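ProQ/FinO domain-containing protein (Neisseria meningitidis, PDB 3MW6) is a FinO-like RNA chaperone that probably acts by binding RNA. Local coordinates at residues L49-D54 with F91-R96. Sequence-based numbering, arbitrary orientation.
Sequences LGIDQD and FDLNNR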
ATOM      1  N   LEU A  49      -4.196   8.102  -0.793  1.00 37.17           N
ATOM      2  CA  LEU A  49      -5.437   7.582  -0.185  1.00 45.45           C
ATOM      3  C   LEU A  49      -6.678   8.086  -0.917  1.00 47.41           C
ATOM      4  O   LEU A  49      -6.782   9.275  -1.245  1.00 53.78           O
ATOM      5  CB  LEU A  49      -5.546   8.017   1.285  1.00 50.81           C
ATOM      6  CG  LEU A  49      -6.855   7.659   2.024  1.00 59.48           C
ATOM      7  CD1 LEU A  49      -7.014   6.149   2.232  1.00 56.82           C
ATOM      8  CD2 LEU A  49      -6.981   8.373   3.372  1.00 55.41           C
ATOM      9  N   GLY A  50      -7.616   7.185  -1.180  1.00 46.45           N
ATOM     10  CA  GLY A  50      -8.891   7.563  -1.763  1.00 40.03           C
ATOM     11  C   GLY A  50      -8.875   7.772  -3.269  1.00 47.23           C
ATOM     12  O   GLY A  50      -9.823   8.310  -3.824  1.00 47.56           O
ATOM     13  N   ILE A  51      -7.815   7.332  -3.939  1.00 43.87           N
ATOM     14  CA  ILE A  51      -7.736   7.488  -5.392  1.00 42.04           C
ATOM     15  C   ILE A  51      -8.881   6.736  -6.067  1.00 41.05           C
ATOM     16  O   ILE A  51      -9.426   7.184  -7.081  1.00 44.92           O
ATOM     17  CB  ILE A  51      -6.346   7.038  -5.962  1.00 42.96           C
ATOM     18  CG1 ILE A  51      -5.976   7.845  -7.203  1.00 47.41           C
ATOM     19  CG2 ILE A  51      -6.302   5.540  -6.247  1.00 47.06           C
ATOM     20  CD1 ILE A  51      -5.508   9.257  -6.884  1.00 45.52           C
ATOM     21  N   ASP A  52      -9.269   5.600  -5.483  1.00 45.70           N
ATOM     22  CA  ASP A  52     -10.412   4.834  -5.996  1.00 47.25           C
ATOM     23  C   ASP A  52     -11.648   5.716  -6.156  1.00 43.25           C
ATOM     24  O   ASP A  52     -12.244   5.766  -7.235  1.00 44.87           O
ATOM     25  CB  ASP A  52     -10.720   3.621  -5.110  1.00 56.64           C
ATOM     26  CG  ASP A  52     -11.148   4.013  -3.710  1.00 69.38           C
ATOM     27  OD1 ASP A  52     -12.255   3.618  -3.293  1.00 76.97           O
ATOM     28  OD2 ASP A  52     -10.379   4.719  -3.024  1.00 73.72           O
ATOM     29  N   GLN A  53     -12.017   6.433  -5.098  1.00 46.58           N
ATOM     30  CA  GLN A  53     -13.173   7.335  -5.160  1.00 47.09           C
ATOM     31  C   GLN A  53     -12.976   8.479  -6.169  1.00 51.12           C
ATOM     32  O   GLN A  53     -13.920   8.896  -6.841  1.00 51.44           O
ATOM     33  CB  GLN A  53     -13.507   7.900  -3.773  1.00 45.97           C
ATOM     34  CG  GLN A  53     -13.917   6.851  -2.740  1.00 67.88           C
ATOM     35  CD  GLN A  53     -15.230   6.156  -3.095  1.00 77.44           C
ATOM     36  OE1 GLN A  53     -16.175   6.789  -3.573  1.00 81.09           O
ATOM     37  NE2 GLN A  53     -15.290   4.848  -2.860  1.00 74.67           N
ATOM     38  N   ASP A  54     -11.756   8.991  -6.286  1.00 50.67           N
ATOM     39  CA  ASP A  54     -11.496  10.047  -7.266  1.00 46.23           C
ATOM     40  C   ASP A  54     -11.684   9.557  -8.699  1.00 45.01           C
ATOM     41  O   ASP A  54     -12.225  10.269  -9.544  1.00 50.43           O
ATOM     42  CB  ASP A  54     -10.087  10.598  -7.099  1.00 47.21           C
ATOM     43  CG  ASP A  54      -9.878  11.231  -5.755  1.00 55.90           C
ATOM     44  OD1 ASP A  54     -10.863  11.735  -5.174  1.00 69.75           O
ATOM     45  OD2 ASP A  54      -8.731  11.219  -5.279  1.00 53.93           O
ATOM     46  N   PHE A  91       0.713  10.768  -4.623  1.00 38.84           N
ATOM     47  CA  PHE A  91       0.245  11.745  -5.599  1.00 37.59           C
ATOM     48  C   PHE A  91      -1.239  11.554  -5.909  1.00 46.43           C
ATOM     49  O   PHE A  91      -1.703  10.419  -6.018  1.00 50.84           O
ATOM     50  CB  PHE A  91       1.058  11.607  -6.891  1.00 33.85           C
ATOM     51  CG  PHE A  91       2.496  12.006  -6.749  1.00 33.59           C
ATOM     52  CD1 PHE A  91       2.956  13.196  -7.291  1.00 32.29           C
ATOM     53  CD2 PHE A  91       3.391  11.193  -6.060  1.00 30.44           C
ATOM     54  CE1 PHE A  91       4.283  13.580  -7.153  1.00 33.74           C
ATOM     55  CE2 PHE A  91       4.713  11.563  -5.912  1.00 33.06           C
ATOM     56  CZ  PHE A  91       5.169  12.764  -6.472  1.00 40.65           C
ATOM     57  N   ASP A  92      -1.985  12.653  -6.058  1.00 42.84           N
ATOM     58  CA  ASP A  92      -3.409  12.561  -6.417  1.00 39.15           C
ATOM     59  C   ASP A  92      -3.578  12.542  -7.934  1.00 35.98           C
ATOM     60  O   ASP A  92      -2.575  12.519  -8.660  1.00 41.79           O
ATOM     61  CB  ASP A  92      -4.249  13.664  -5.756  1.00 42.01           C
ATOM     62  CG  ASP A  92      -3.865  15.064  -6.213  1.00 49.87           C
ATOM     63  OD1 ASP A  92      -4.175  16.024  -5.470  1.00 55.22           O
ATOM     64  OD2 ASP A  92      -3.243  15.211  -7.294  1.00 46.85           O
ATOM     65  N   LEU A  93      -4.820  12.513  -8.415  1.00 39.11           N
ATOM     66  CA  LEU A  93      -5.078  12.461  -9.862  1.00 45.09           C
ATOM     67  C   LEU A  93      -4.453  13.612 -10.628  1.00 45.53           C
ATOM     68  O   LEU A  93      -4.217  13.499 -11.830  1.00 48.03           O
ATOM     69  CB  LEU A  93      -6.579  12.425 -10.170  1.00 44.40           C
ATOM     70  CG  LEU A  93      -7.228  11.070  -9.936  1.00 42.27           C
ATOM     71  CD1 LEU A  93      -8.672  11.042 -10.465  1.00 39.59           C
ATOM     72  CD2 LEU A  93      -6.385   9.982 -10.591  1.00 37.17           C
ATOM     73  N   ASN A  94      -4.162  14.710  -9.934  1.00 44.71           N
ATOM     74  CA  ASN A  94      -3.602  15.898 -10.578  1.00 45.91           C
ATOM     75  C   ASN A  94      -2.099  16.005 -10.443  1.00 52.37           C
ATOM     76  O   ASN A  94      -1.522  17.085 -10.613  1.00 45.29           O
ATOM     77  CB  ASN A  94      -4.251  17.160 -10.012  1.00 57.88           C
ATOM     78  CG  ASN A  94      -5.720  17.255 -10.355  1.00 66.99           C
ATOM     79  OD1 ASN A  94      -6.149  16.807 -11.423  1.00 65.92           O
ATOM     80  ND2 ASN A  94      -6.504  17.824  -9.449  1.00 73.95           N
ATOM     81  N   ASN A  95      -1.466  14.882 -10.127  1.00 49.46           N
ATOM     82  CA  ASN A  95      -0.023  14.850  -9.976  1.00 39.40           C
ATOM     83  C   ASN A  95       0.476  15.831  -8.924  1.00 38.76           C
ATOM     84  O   ASN A  95       1.555  16.398  -9.047  1.00 44.89           O
ATOM     85  CB  ASN A  95       0.663  15.083 -11.318  1.00 47.32           C
ATOM     86  CG  ASN A  95       1.741  14.057 -11.599  1.00 69.93           C
ATOM     87  OD1 ASN A  95       2.395  13.555 -10.682  1.00 71.85           O
ATOM     88  ND2 ASN A  95       1.926  13.727 -12.871  1.00 80.78           N
ATOM     89  N   ARG A  96      -0.306  16.020  -7.871  1.00 38.81           N
ATOM     90  CA  ARG A  96       0.145  16.848  -6.766  1.00 37.04           C
ATOM     91  C   ARG A  96       0.369  16.011  -5.517  1.00 36.01           C
ATOM     92  O   ARG A  96      -0.293  15.001  -5.313  1.00 38.21           O
ATOM     93  CB  ARG A  96      -0.859  17.960  -6.495  1.00 47.11           C
ATOM     94  CG  ARG A  96      -1.022  18.898  -7.684  1.00 64.19           C
ATOM     95  CD  ARG A  96      -1.370  20.318  -7.256  1.00 74.71           C
ATOM     96  NE  ARG A  96      -1.308  21.247  -8.381  1.00 85.74           N
ATOM     97  CZ  ARG A  96      -0.399  22.213  -8.508  1.00 95.03           C
ATOM     98  NH1 ARG A  96       0.523  22.388  -7.569  1.00 99.05           N
ATOM     99  NH2 ARG A  96      -0.421  23.015  -9.568  1.00 94.67           N
TER
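Ile51 and Leu93 meet obliquely where the first turn of helix 51-58 faces the hairpin loop joining strands 89-91 and 97-100. The long branch of Ile51 does the touching: CD1 reaches the backbone of the loop, 3.7 Å from Leu93 N, and also rests against the Leu93 methyl CD2 at 3.9 Å. Leu93 straddles two helix residues one turn apart. While CD2 packs on CG1 and CD1 of Ile51, the other methyl, CD1, lies 3.7 Å from Asp54 CB. The CG of Asp54 is anti to the carbonyl carbon (chi1 -62°), beside the backbone N, and the contact is made by CB, not by the carboxylate. Leu93 also touches Phe41 of helix 39-42, and Ile51 packs on Leu71 of helix 64-76, so the pair links the hairpin to the helical body.

Asp92 shapes the loop that presents Leu93. It opens a type I turn closed by Asn95 N to Asp92 O, and its carboxylate folds back over the following backbone. OD2 accepts from Asn94 N at 2.8 Å, forming an Asx turn, and from Arg96 N at 3.1 Å; the two donors approach from opposite faces of the carboxylate plane. Asp92 N also bonds to Arg96 O, tying the two ends of the loop together.

The carboxylates of Asp54 and Asp92 stay apart, with OD2 of the former 6.6 Å from OD1 of the latter, and any mutual repulsion is probably modest. Cohesion between helix and loop therefore rests on van der Waals contact of Ile51 and the Asp54 methylene with Leu93 and the adjoining loop backbone, while the Asp92 bonds that shape the loop are made within the loop itself.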